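Local coordinates for putative hexulose 6 phosphate synthase (Salmonella typhimurium, PDB 3F4W), which is of unproven function but belongs to the orotidine 5'-phosphate decarboxylase / HUMPS family of TIM-barrel proteins and forms a two-subunit assembly, at residues L3-D8 / M16-K21; L10-A15 / G40-K45; D20-D25 / G198-I203; I28-T33 / V183-S188; K45-K50 / K54-D59. All coordinates share one frame; numbering follows the deposited sequence.

Contact 1 (L3-D8 / M16-K21); sequences LQLALD and MVFMDK
Leu5 and Leu7 of strand 3-7 meet Phe18 and Met19 of helix 16-21. The contact joins the strand and helix of the first beta-alpha-beta unit of the TIM barrel. The helix runs back along the outside of the strand, at 155° between their directions and 11.2 Å between their axes. Leu5 comes first. Its CG lies anti to the backbone N (chi1 175°), which sends CD2 outward. Leu5 CD2 meets Met19 SD tip to tip at 3.6 Å. The same methyl also sits at the edge of the Phe18 ring, near its plane, 4.2 Å from Phe18 CE2. The next residue, Ala6, faces the strand's other side and packs on Glu30. Leu7 points to the helix again. Its CD2 comes to 4.3 Å from Phe18 CD2, while its side chain passes Met19 at a slant. The contact is wholly apolar. Further side chains complete the layer: Met19 also touches Ile29 and Tyr51, and Phe18 also touches Leu10 and Pro196. The Met19 chain bends at both chi2 and chi3, which brings its sulfur within reach of both leucines. Leu7 CD1 lies 3.9 Å from Met19 SD and 4.1 Å from Met19 CG.

Contact 2 (L10-A15 / G40-K45); sequences LTLPEA and GVNAIK
Leu12 is the residue that reaches from helix 12-15 to segment 40-45, where Asn42 and Ala43 receive it. Here the backbones come close, with the CA atoms of Leu12 and Ala43 6.2 Å apart. Leu12 CG stands anti to the backbone N (chi1 -178°), which carries its two methyls to different residues of the other helix. Leu12 CD1 rests 4.2 Å from Ala43 CA. The CD2 branch goes to Asn42, whose side chain it crosses at about a right angle. Phe35 and Glu39 of helix 33-39 also pack on Leu12, and Ala43 rests on Val31 of the barrel wall. The other side, with Pro13 and Glu14, is exposed; there Thr11 and Glu14 form a capping box. Glu14 N donates to Thr11 OG1 at 3.2 Å. In return Thr11 N donates to Glu14 OE1 at 3.0 Å, nearly straight at 170°. That oxygen is met on its anti side, with the donor 30° out of the carboxylate plane. Val41 makes backbone hydrogen bonds to the second subunit, so the dimer interface lies close by. The box opens the first outer helix, and the packing joins it to helix 42-50 in the helical layer of a TIM barrel.

Contact 3 (D20-D25 / G198-I203); sequences DKVVDD and GEARKI
Val22 turns CG1 beside its backbone N, anti to the carbonyl carbon (chi1 -64°), and this methyl reaches Ala200 CB at 3.9 Å. Asp25 takes the same kind of rotamer (chi1 -69°), which brings one carboxylate oxygen, OD2, up to the helix backbone at Arg201. Asp25 OD2 comes to 3.5 Å from Arg201 CA and 3.8 Å from Arg201 CB. No hydrogen bond crosses between the two segments. Ala200 points at the other segment, and its single methyl is consistent with the close approach of the backbones, 6.3 Å between the CA atoms of Val22 and Ala200. The turn that presents Asp25 is a 3-10 segment, residues 23-25, tied by Asp25 N to Val22 O at 2.9 Å. In the TIM barrel this is where the end of the first outer helix, 12-22, meets the last, 196-209, so the ring of helices closes here. Val22 also touches Leu5 of the first strand and Pro196. Arg201 NE is 6.7 Å from Asp25 OD2, too far to pair. The Arg201 chain, bent at chi3, leads away from segment 20-25. Gly198 O lies 3.9 Å above one face of its guanidinium, offset toward the rim.

Contact 4 (I28-T33 / V183-S188); sequences IIEVGT and VVIVGS
The carboxylate of Glu30 meets Ile185 through its oxygen OE1. Ile185 CG2 lies 3.7 Å from Glu30 OE1, beyond the oxygen and not over a face of the group. The amide of Gln4 approaches the same oxygen from the other side of the carboxylate plane, and Gln4 NE2 is hydrogen-bonded to it. Glu30 CG is anti to the backbone N (chi1 170°), and the extended chain carries the carboxylate into the barrel interior. The side chains of Glu30 and Ile185 cross at about a right angle. Nearer the N-terminal ends of the two strands, Ile28 CD1 and Val183 CG2 touch more loosely, at 4.4 Å. Strands 28-31 and 183-186 are not neighbours in the TIM barrel. Strand 2-7 lies between them, and the side chains meet inside the barrel, where Gln4 touches Ile28, Val183 and Ile185. Past the end of strand 183-186, Ser188 N is hydrogen-bonded to a malonate ion, and the Ile185 side chain is about 5 Å from that ion. A methyl cannot satisfy a carboxylate oxygen, so Ile185 supplies only an apolar wall, and the polar bond to Glu30 OE1 comes from Gln4.

Contact 5 (K45-K50 / K54-D59); sequences KAIKEK and KEVLAD
Lys48 and Val56 slide past each other in opposite directions, with Lys48 CD 3.6 Å from Val56 CG2. The lysine chain starts with CG anti to the backbone N (chi1 -171°) and bends at chi2. The bend turns its aliphatic part along the valine and brings the amine to the start of the strand. Lys48 NZ donates to Lys54 O at 2.9 Å. The donor is tilted 28° from the carbonyl plane, and the C=O...N angle is 144°. The same amine makes a salt bridge to Asp79. Asp79 OD1 also takes the backbone N-H of Val56, so one carboxylate holds both helix side chain and strand. Ile47, the residue before Lys48, also points at the strand, and its side chain crosses that of Val56 obliquely. Ile47 CG2 is 4.0 Å from Val56 CG2, the same methyl that Lys48 uses. Helix 45-50 and strand 55-59 run almost antiparallel, with axes 8.9 Å apart, joined by a short loop of the TIM barrel. Ile47 also packs on Val31 of strand 28-31, and Ile44 of the same helix covers Val56 and Ala58. Lys54 NZ is hydrogen-bonded to Val23 O and Val26 O, in the connection that follows helix 12-22.

From the N terminus, contact 1 closes a short loop between the first strand and the helix that follows it. Contact 2 starts inside that loop and ends at 40-45, so the two cross. Contact 3 begins at Asp20 and Lys21, where contact 1 ends, and closes the longest loop, joining the first and last outer helices. Contact 4 nests within it and links strands 28-31 and 183-186 on both sides of strand 2-7. Contact 5 nests inside contact 4 and closes a short helix-to-strand loop. Contact 2 also crosses contacts 3 and 4, and shares Lys45 with contact 5. The salt bridge Asp20-Lys50 joins contacts 1 and 3 to contact 5.

Contact 1 (L3-D8 / M16-K21)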
# COMPACT_ATOMS: atom_id res chain seq x y z
N LEU A 3 -1.33 17.34 -16.20
CA LEU A 3 -1.26 17.68 -14.79
C LEU A 3 -2.10 16.72 -13.95
O LEU A 3 -3.32 16.67 -14.09
CB LEU A 3 -1.71 19.12 -14.54
CG LEU A 3 -1.82 19.54 -13.07
CD1 LEU A 3 -0.53 19.25 -12.32
CD2 LEU A 3 -2.20 21.01 -12.95
N GLN A 4 -1.43 15.96 -13.09
CA GLN A 4 -2.12 15.05 -12.19
C GLN A 4 -2.13 15.66 -10.79
O GLN A 4 -1.08 16.07 -10.28
CB GLN A 4 -1.42 13.69 -12.19
CG GLN A 4 -1.91 12.71 -11.14
CD GLN A 4 -1.37 11.31 -11.36
OE1 GLN A 4 -1.27 10.84 -12.49
NE2 GLN A 4 -1.01 10.63 -10.27
N LEU A 5 -3.31 15.73 -10.18
CA LEU A 5 -3.47 16.33 -8.86
C LEU A 5 -3.68 15.29 -7.77
O LEU A 5 -4.71 14.61 -7.74
CB LEU A 5 -4.64 17.31 -8.86
CG LEU A 5 -5.00 17.93 -7.51
CD1 LEU A 5 -3.91 18.89 -7.04
CD2 LEU A 5 -6.33 18.64 -7.59
N ALA A 6 -2.72 15.17 -6.86
CA ALA A 6 -2.84 14.23 -5.75
C ALA A 6 -3.70 14.76 -4.61
O ALA A 6 -3.37 15.76 -3.97
CB ALA A 6 -1.45 13.84 -5.23
N LEU A 7 -4.82 14.09 -4.36
CA LEU A 7 -5.65 14.38 -3.19
C LEU A 7 -5.31 13.38 -2.08
O LEU A 7 -5.82 12.26 -2.06
CB LEU A 7 -7.13 14.30 -3.54
CG LEU A 7 -7.62 15.17 -4.69
CD1 LEU A 7 -9.09 14.95 -4.94
CD2 LEU A 7 -7.34 16.64 -4.41
N ASP A 8 -4.44 13.79 -1.16
CA ASP A 8 -3.92 12.86 -0.16
C ASP A 8 -4.66 12.88 1.18
O ASP A 8 -5.16 11.86 1.64
CB ASP A 8 -2.42 13.09 0.05
CG ASP A 8 -1.57 12.53 -1.08
OD1 ASP A 8 -2.07 11.68 -1.85
OD2 ASP A 8 -0.39 12.94 -1.21
N MET A 16 -14.62 16.91 -2.73
CA MET A 16 -15.68 17.28 -3.66
C MET A 16 -15.79 18.80 -3.77
O MET A 16 -16.01 19.33 -4.86
CB MET A 16 -17.01 16.67 -3.23
CG MET A 16 -17.01 15.16 -3.20
SD MET A 16 -16.81 14.44 -4.84
CE MET A 16 -18.51 14.33 -5.38
N VAL A 17 -15.64 19.48 -2.65
CA VAL A 17 -15.67 20.94 -2.63
C VAL A 17 -14.41 21.52 -3.25
O VAL A 17 -14.48 22.47 -4.04
CB VAL A 17 -15.81 21.47 -1.20
CG1 VAL A 17 -15.44 22.94 -1.15
CG2 VAL A 17 -17.22 21.23 -0.69
N PHE A 18 -13.26 20.95 -2.91
CA PHE A 18 -11.97 21.47 -3.38
C PHE A 18 -11.80 21.35 -4.89
O PHE A 18 -11.27 22.25 -5.53
CB PHE A 18 -10.81 20.78 -2.66
CG PHE A 18 -9.45 21.32 -3.05
CD1 PHE A 18 -8.94 22.45 -2.44
CD2 PHE A 18 -8.70 20.69 -4.03
CE1 PHE A 18 -7.69 22.94 -2.79
CE2 PHE A 18 -7.46 21.18 -4.39
CZ PHE A 18 -6.95 22.31 -3.77
N MET A 19 -12.24 20.23 -5.46
CA MET A 19 -12.07 19.99 -6.89
C MET A 19 -12.74 21.05 -7.75
O MET A 19 -12.25 21.38 -8.83
CB MET A 19 -12.55 18.59 -7.27
CG MET A 19 -11.56 17.47 -6.95
SD MET A 19 -9.87 17.81 -7.51
CE MET A 19 -10.12 18.16 -9.25
N ASP A 20 -13.87 21.58 -7.29
CA ASP A 20 -14.58 22.61 -8.03
C ASP A 20 -13.71 23.85 -8.25
O ASP A 20 -13.95 24.64 -9.17
CB ASP A 20 -15.88 22.99 -7.33
CG ASP A 20 -16.97 21.96 -7.52
OD1 ASP A 20 -17.89 21.90 -6.68
OD2 ASP A 20 -16.89 21.20 -8.51
N LYS A 21 -12.69 24.01 -7.41
CA LYS A 21 -11.82 25.18 -7.49
C LYS A 21 -10.76 25.06 -8.59
O LYS A 21 -10.27 26.07 -9.09
CB LYS A 21 -11.11 25.41 -6.15
CG LYS A 21 -12.01 25.82 -5.00
CD LYS A 21 -11.14 26.17 -3.80
CE LYS A 21 -11.92 26.90 -2.72
NZ LYS A 21 -12.73 25.97 -1.90

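Contact 2 (L10-A15 / G40-K45)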
# COMPACT_ATOMS: atom_id res chain seq x y z
N LEU A 10 -7.32 14.85 2.26
CA LEU A 10 -8.68 15.38 2.32
C LEU A 10 -9.69 14.27 2.56
O LEU A 10 -9.46 13.12 2.21
CB LEU A 10 -9.03 16.11 1.01
CG LEU A 10 -8.27 17.38 0.65
CD1 LEU A 10 -8.83 17.98 -0.63
CD2 LEU A 10 -8.33 18.38 1.79
N THR A 11 -10.82 14.63 3.17
CA THR A 11 -11.95 13.72 3.26
C THR A 11 -12.72 13.83 1.96
O THR A 11 -12.51 14.77 1.19
CB THR A 11 -12.88 14.11 4.41
OG1 THR A 11 -13.50 15.37 4.12
CG2 THR A 11 -12.10 14.23 5.72
N LEU A 12 -13.62 12.89 1.70
CA LEU A 12 -14.40 12.92 0.47
C LEU A 12 -15.22 14.21 0.32
O LEU A 12 -15.22 14.83 -0.74
CB LEU A 12 -15.30 11.69 0.34
CG LEU A 12 -16.12 11.63 -0.95
CD1 LEU A 12 -15.24 11.83 -2.18
CD2 LEU A 12 -16.89 10.31 -1.04
N PRO A 13 -15.93 14.63 1.39
CA PRO A 13 -16.67 15.90 1.27
C PRO A 13 -15.74 17.08 1.02
O PRO A 13 -16.08 18.00 0.27
CB PRO A 13 -17.35 16.03 2.64
CG PRO A 13 -17.45 14.62 3.14
CD PRO A 13 -16.22 13.94 2.65
N GLU A 14 -14.56 17.07 1.65
CA GLU A 14 -13.58 18.12 1.44
C GLU A 14 -13.07 18.12 -0.00
O GLU A 14 -12.87 19.18 -0.59
CB GLU A 14 -12.41 17.98 2.41
CG GLU A 14 -12.75 18.36 3.84
CD GLU A 14 -11.59 18.12 4.79
OE1 GLU A 14 -10.70 17.31 4.46
OE2 GLU A 14 -11.57 18.74 5.87
N ALA A 15 -12.86 16.93 -0.55
CA ALA A 15 -12.34 16.79 -1.91
C ALA A 15 -13.35 17.23 -2.96
O ALA A 15 -12.99 17.84 -3.97
CB ALA A 15 -11.91 15.35 -2.16
N GLY A 40 -12.33 4.42 1.23
CA GLY A 40 -12.56 3.24 0.43
C GLY A 40 -12.90 3.57 -1.01
O GLY A 40 -12.83 4.73 -1.44
N VAL A 41 -13.29 2.55 -1.76
CA VAL A 41 -13.57 2.68 -3.18
C VAL A 41 -14.67 3.70 -3.50
O VAL A 41 -14.77 4.20 -4.62
CB VAL A 41 -13.91 1.29 -3.79
CG1 VAL A 41 -15.01 1.41 -4.82
CG2 VAL A 41 -12.66 0.65 -4.37
N ASN A 42 -15.49 4.02 -2.51
CA ASN A 42 -16.53 5.02 -2.72
C ASN A 42 -15.97 6.37 -3.17
O ASN A 42 -16.64 7.13 -3.85
CB ASN A 42 -17.38 5.20 -1.46
CG ASN A 42 -18.48 6.20 -1.66
OD1 ASN A 42 -18.56 7.20 -0.95
ND2 ASN A 42 -19.33 5.96 -2.65
N ALA A 43 -14.73 6.65 -2.77
CA ALA A 43 -14.08 7.90 -3.17
C ALA A 43 -13.93 7.97 -4.69
O ALA A 43 -14.21 8.99 -5.30
CB ALA A 43 -12.73 8.03 -2.49
N ILE A 44 -13.48 6.87 -5.28
CA ILE A 44 -13.34 6.77 -6.73
C ILE A 44 -14.69 6.91 -7.43
O ILE A 44 -14.82 7.64 -8.40
CB ILE A 44 -12.72 5.42 -7.14
CG1 ILE A 44 -11.34 5.25 -6.50
CG2 ILE A 44 -12.61 5.32 -8.66
CD1 ILE A 44 -10.29 6.19 -7.07
N LYS A 45 -15.68 6.19 -6.92
CA LYS A 45 -17.02 6.21 -7.50
C LYS A 45 -17.60 7.63 -7.51
O LYS A 45 -18.11 8.09 -8.53
CB LYS A 45 -17.95 5.28 -6.73
CG LYS A 45 -17.52 3.81 -6.77
CD LYS A 45 -18.42 2.95 -5.89
CE LYS A 45 -18.23 1.47 -6.18
NZ LYS A 45 -19.02 0.61 -5.26

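Contact 3 (D20-D25 / G198-I203)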
# COMPACT_ATOMS: atom_id res chain seq x y z
N ASP A 20 -13.87 21.58 -7.29
CA ASP A 20 -14.58 22.61 -8.03
C ASP A 20 -13.71 23.85 -8.25
O ASP A 20 -13.95 24.64 -9.17
CB ASP A 20 -15.88 22.99 -7.33
CG ASP A 20 -16.97 21.96 -7.52
OD1 ASP A 20 -17.89 21.90 -6.68
OD2 ASP A 20 -16.89 21.20 -8.51
N LYS A 21 -12.69 24.01 -7.41
CA LYS A 21 -11.82 25.18 -7.49
C LYS A 21 -10.76 25.06 -8.59
O LYS A 21 -10.27 26.07 -9.09
CB LYS A 21 -11.11 25.41 -6.15
CG LYS A 21 -12.01 25.82 -5.00
CD LYS A 21 -11.14 26.17 -3.80
CE LYS A 21 -11.92 26.90 -2.72
NZ LYS A 21 -12.73 25.97 -1.90
N VAL A 22 -10.41 23.83 -8.96
CA VAL A 22 -9.23 23.61 -9.79
C VAL A 22 -9.45 22.68 -10.99
O VAL A 22 -8.60 22.60 -11.88
CB VAL A 22 -8.06 23.04 -8.95
CG1 VAL A 22 -7.62 24.06 -7.91
CG2 VAL A 22 -8.48 21.74 -8.28
N VAL A 23 -10.58 21.98 -11.01
CA VAL A 23 -10.76 20.88 -11.95
C VAL A 23 -10.52 21.23 -13.42
O VAL A 23 -10.06 20.39 -14.19
CB VAL A 23 -12.14 20.21 -11.80
CG1 VAL A 23 -13.25 21.15 -12.27
CG2 VAL A 23 -12.18 18.90 -12.57
N ASP A 24 -10.81 22.47 -13.81
CA ASP A 24 -10.67 22.87 -15.22
C ASP A 24 -9.21 22.92 -15.69
O ASP A 24 -8.95 22.87 -16.90
CB ASP A 24 -11.35 24.23 -15.47
CG ASP A 24 -12.87 24.13 -15.49
OD1 ASP A 24 -13.39 23.00 -15.56
OD2 ASP A 24 -13.54 25.18 -15.43
N ASP A 25 -8.28 23.03 -14.75
CA ASP A 25 -6.86 23.08 -15.09
C ASP A 25 -6.12 21.77 -14.80
O ASP A 25 -4.90 21.70 -14.95
CB ASP A 25 -6.17 24.22 -14.32
CG ASP A 25 -6.60 25.58 -14.80
OD1 ASP A 25 -7.18 25.67 -15.91
OD2 ASP A 25 -6.35 26.57 -14.08
N GLY A 198 -5.19 29.65 -8.39
CA GLY A 198 -4.04 30.38 -8.88
C GLY A 198 -2.82 29.49 -9.05
O GLY A 198 -2.16 29.53 -10.08
N GLU A 199 -2.54 28.67 -8.04
CA GLU A 199 -1.42 27.74 -8.11
C GLU A 199 -1.63 26.72 -9.22
O GLU A 199 -0.69 26.39 -9.95
CB GLU A 199 -1.21 27.04 -6.77
CG GLU A 199 -0.09 25.99 -6.77
CD GLU A 199 1.29 26.60 -6.92
OE1 GLU A 199 2.30 25.88 -6.73
OE2 GLU A 199 1.38 27.81 -7.23
N ALA A 200 -2.86 26.24 -9.35
CA ALA A 200 -3.18 25.28 -10.40
C ALA A 200 -2.99 25.91 -11.78
O ALA A 200 -2.47 25.27 -12.70
CB ALA A 200 -4.61 24.77 -10.24
N ARG A 201 -3.40 27.17 -11.91
CA ARG A 201 -3.23 27.89 -13.17
C ARG A 201 -1.76 28.03 -13.55
O ARG A 201 -1.39 27.78 -14.70
CB ARG A 201 -3.86 29.28 -13.09
CG ARG A 201 -3.76 30.04 -14.40
CD ARG A 201 -3.92 31.54 -14.19
NE ARG A 201 -2.71 32.17 -13.69
CZ ARG A 201 -2.61 32.77 -12.51
NH1 ARG A 201 -3.66 32.82 -11.70
NH2 ARG A 201 -1.46 33.32 -12.14
N LYS A 202 -0.93 28.44 -12.60
CA LYS A 202 0.48 28.70 -12.87
C LYS A 202 1.25 27.44 -13.25
O LYS A 202 2.18 27.48 -14.06
CB LYS A 202 1.14 29.40 -11.69
CG LYS A 202 0.43 30.67 -11.26
CD LYS A 202 1.41 31.73 -10.76
CE LYS A 202 2.08 31.30 -9.47
NZ LYS A 202 1.11 31.25 -8.34
N ILE A 203 0.86 26.31 -12.66
CA ILE A 203 1.52 25.04 -12.95
C ILE A 203 1.09 24.52 -14.32
O ILE A 203 1.92 24.16 -15.15
CB ILE A 203 1.25 24.00 -11.85
CG1 ILE A 203 1.95 24.41 -10.55
CG2 ILE A 203 1.72 22.61 -12.28
CD1 ILE A 203 1.54 23.61 -9.34

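Contact 4 (I28-T33 / V183-S188)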
# COMPACT_ATOMS: atom_id res chain seq x y z
N ILE A 28 -5.66 14.79 -14.61
CA ILE A 28 -5.88 13.55 -13.89
C ILE A 28 -6.12 13.82 -12.41
O ILE A 28 -5.30 14.45 -11.75
CB ILE A 28 -4.68 12.60 -14.02
CG1 ILE A 28 -4.39 12.28 -15.49
CG2 ILE A 28 -4.93 11.32 -13.23
CD1 ILE A 28 -3.10 11.50 -15.72
N ILE A 29 -7.25 13.34 -11.90
CA ILE A 29 -7.54 13.47 -10.48
C ILE A 29 -7.02 12.22 -9.77
O ILE A 29 -7.44 11.10 -10.08
CB ILE A 29 -9.05 13.62 -10.23
CG1 ILE A 29 -9.61 14.77 -11.06
CG2 ILE A 29 -9.32 13.82 -8.74
CD1 ILE A 29 -11.10 15.00 -10.87
N GLU A 30 -6.11 12.41 -8.83
CA GLU A 30 -5.56 11.28 -8.10
C GLU A 30 -6.20 11.14 -6.72
O GLU A 30 -6.16 12.06 -5.91
CB GLU A 30 -4.04 11.40 -7.95
CG GLU A 30 -3.45 10.37 -6.99
CD GLU A 30 -1.98 10.60 -6.69
OE1 GLU A 30 -1.27 11.18 -7.53
OE2 GLU A 30 -1.53 10.19 -5.59
N VAL A 31 -6.81 9.99 -6.46
CA VAL A 31 -7.23 9.68 -5.11
C VAL A 31 -6.02 9.11 -4.37
O VAL A 31 -5.62 7.97 -4.62
CB VAL A 31 -8.40 8.68 -5.10
CG1 VAL A 31 -8.78 8.29 -3.67
CG2 VAL A 31 -9.60 9.28 -5.82
N GLY A 32 -5.44 9.91 -3.49
CA GLY A 32 -4.24 9.53 -2.75
C GLY A 32 -4.44 8.33 -1.84
O GLY A 32 -5.57 7.97 -1.51
N THR A 33 -3.34 7.72 -1.42
CA THR A 33 -3.42 6.49 -0.64
C THR A 33 -4.18 6.63 0.69
O THR A 33 -5.04 5.81 0.99
CB THR A 33 -2.03 5.89 -0.37
OG1 THR A 33 -1.30 5.84 -1.60
CG2 THR A 33 -2.15 4.49 0.21
N VAL A 183 3.69 13.05 -17.59
CA VAL A 183 2.78 13.50 -16.54
C VAL A 183 3.54 14.14 -15.40
O VAL A 183 4.53 13.59 -14.91
CB VAL A 183 1.92 12.33 -15.99
CG1 VAL A 183 1.03 12.81 -14.84
CG2 VAL A 183 1.08 11.71 -17.10
N VAL A 184 3.09 15.32 -14.99
CA VAL A 184 3.62 15.98 -13.81
C VAL A 184 2.58 15.88 -12.70
O VAL A 184 1.43 16.28 -12.88
CB VAL A 184 3.97 17.44 -14.10
CG1 VAL A 184 4.37 18.15 -12.82
CG2 VAL A 184 5.09 17.52 -15.13
N ILE A 185 2.99 15.33 -11.56
CA ILE A 185 2.09 15.12 -10.43
C ILE A 185 2.32 16.17 -9.35
O ILE A 185 3.46 16.41 -8.94
CB ILE A 185 2.28 13.70 -9.82
CG1 ILE A 185 2.00 12.62 -10.86
CG2 ILE A 185 1.39 13.52 -8.61
CD1 ILE A 185 2.64 11.27 -10.56
N VAL A 186 1.25 16.82 -8.92
CA VAL A 186 1.33 17.85 -7.89
C VAL A 186 0.25 17.60 -6.85
O VAL A 186 -0.87 17.21 -7.18
CB VAL A 186 1.16 19.26 -8.49
CG1 VAL A 186 1.05 20.30 -7.38
CG2 VAL A 186 2.33 19.59 -9.40
N GLY A 187 0.60 17.80 -5.58
CA GLY A 187 -0.35 17.61 -4.51
C GLY A 187 -0.37 18.81 -3.58
O GLY A 187 -1.14 19.74 -3.79
N SER A 188 0.51 18.78 -2.59
CA SER A 188 0.56 19.78 -1.53
C SER A 188 0.63 21.23 -2.02
O SER A 188 -0.00 22.12 -1.45
CB SER A 188 1.73 19.50 -0.58
OG SER A 188 1.78 20.45 0.46

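Contact 5 (K45-K50 / K54-D59)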
# COMPACT_ATOMS: atom_id res chain seq x y z
N LYS A 45 -15.68 6.19 -6.92
CA LYS A 45 -17.02 6.21 -7.50
C LYS A 45 -17.60 7.63 -7.51
O LYS A 45 -18.11 8.09 -8.53
CB LYS A 45 -17.95 5.28 -6.73
CG LYS A 45 -17.52 3.81 -6.77
CD LYS A 45 -18.42 2.95 -5.89
CE LYS A 45 -18.23 1.47 -6.18
NZ LYS A 45 -19.02 0.61 -5.26
N ALA A 46 -17.51 8.30 -6.37
CA ALA A 46 -18.07 9.63 -6.21
C ALA A 46 -17.40 10.66 -7.12
O ALA A 46 -18.07 11.48 -7.74
CB ALA A 46 -17.98 10.07 -4.75
N ILE A 47 -16.08 10.62 -7.18
CA ILE A 47 -15.34 11.58 -7.99
C ILE A 47 -15.56 11.35 -9.48
O ILE A 47 -15.77 12.29 -10.24
CB ILE A 47 -13.84 11.56 -7.65
CG1 ILE A 47 -13.61 12.17 -6.27
CG2 ILE A 47 -13.03 12.30 -8.70
CD1 ILE A 47 -12.20 11.99 -5.74
N LYS A 48 -15.52 10.08 -9.90
CA LYS A 48 -15.70 9.74 -11.30
C LYS A 48 -17.12 10.07 -11.75
O LYS A 48 -17.36 10.38 -12.91
CB LYS A 48 -15.39 8.26 -11.55
CG LYS A 48 -15.34 7.87 -13.01
CD LYS A 48 -14.18 8.52 -13.75
CE LYS A 48 -14.22 8.18 -15.23
NZ LYS A 48 -13.07 8.76 -15.97
N GLU A 49 -18.05 10.00 -10.80
CA GLU A 49 -19.45 10.34 -11.07
C GLU A 49 -19.62 11.84 -11.27
O GLU A 49 -20.35 12.28 -12.17
CB GLU A 49 -20.33 9.86 -9.92
CG GLU A 49 -21.80 10.24 -10.05
CD GLU A 49 -22.66 9.62 -8.95
OE1 GLU A 49 -22.28 9.73 -7.77
OE2 GLU A 49 -23.71 9.03 -9.28
N LYS A 50 -18.96 12.63 -10.44
CA LYS A 50 -19.09 14.09 -10.52
C LYS A 50 -18.33 14.66 -11.71
O LYS A 50 -18.78 15.61 -12.34
CB LYS A 50 -18.62 14.75 -9.21
CG LYS A 50 -19.01 16.21 -9.11
CD LYS A 50 -18.52 16.84 -7.82
CE LYS A 50 -18.94 18.30 -7.74
NZ LYS A 50 -18.25 19.02 -6.63
N LYS A 54 -13.15 13.66 -16.61
CA LYS A 54 -11.80 13.69 -16.05
C LYS A 54 -11.31 12.26 -15.79
O LYS A 54 -12.10 11.40 -15.42
CB LYS A 54 -11.79 14.48 -14.74
CG LYS A 54 -12.07 15.95 -14.91
CD LYS A 54 -10.93 16.61 -15.66
CE LYS A 54 -11.24 18.07 -15.95
NZ LYS A 54 -10.12 18.71 -16.66
N GLU A 55 -10.02 12.03 -15.98
CA GLU A 55 -9.44 10.73 -15.66
C GLU A 55 -9.18 10.63 -14.16
O GLU A 55 -8.78 11.61 -13.52
CB GLU A 55 -8.15 10.49 -16.45
CG GLU A 55 -8.39 10.21 -17.93
CD GLU A 55 -7.11 9.91 -18.68
OE1 GLU A 55 -7.13 9.02 -19.56
OE2 GLU A 55 -6.07 10.55 -18.39
N VAL A 56 -9.42 9.45 -13.60
CA VAL A 56 -9.23 9.25 -12.17
C VAL A 56 -8.16 8.20 -11.93
O VAL A 56 -8.21 7.11 -12.52
CB VAL A 56 -10.56 8.84 -11.47
CG1 VAL A 56 -10.33 8.56 -10.00
CG2 VAL A 56 -11.61 9.93 -11.65
N LEU A 57 -7.19 8.54 -11.10
CA LEU A 57 -6.09 7.65 -10.72
C LEU A 57 -6.29 7.19 -9.28
O LEU A 57 -6.45 8.01 -8.38
CB LEU A 57 -4.76 8.41 -10.87
CG LEU A 57 -3.36 7.95 -10.42
CD1 LEU A 57 -3.35 7.12 -9.15
CD2 LEU A 57 -2.58 7.26 -11.54
N ALA A 58 -6.29 5.88 -9.05
CA ALA A 58 -6.36 5.35 -7.69
C ALA A 58 -4.96 5.00 -7.20
O ALA A 58 -4.35 4.05 -7.69
CB ALA A 58 -7.26 4.12 -7.64
N ASP A 59 -4.45 5.78 -6.25
CA ASP A 59 -3.10 5.58 -5.76
C ASP A 59 -3.05 4.50 -4.68
O ASP A 59 -2.73 4.78 -3.52
CB ASP A 59 -2.52 6.89 -5.21
CG ASP A 59 -1.02 6.83 -5.02
OD1 ASP A 59 -0.38 5.95 -5.64
OD2 ASP A 59 -0.49 7.65 -4.25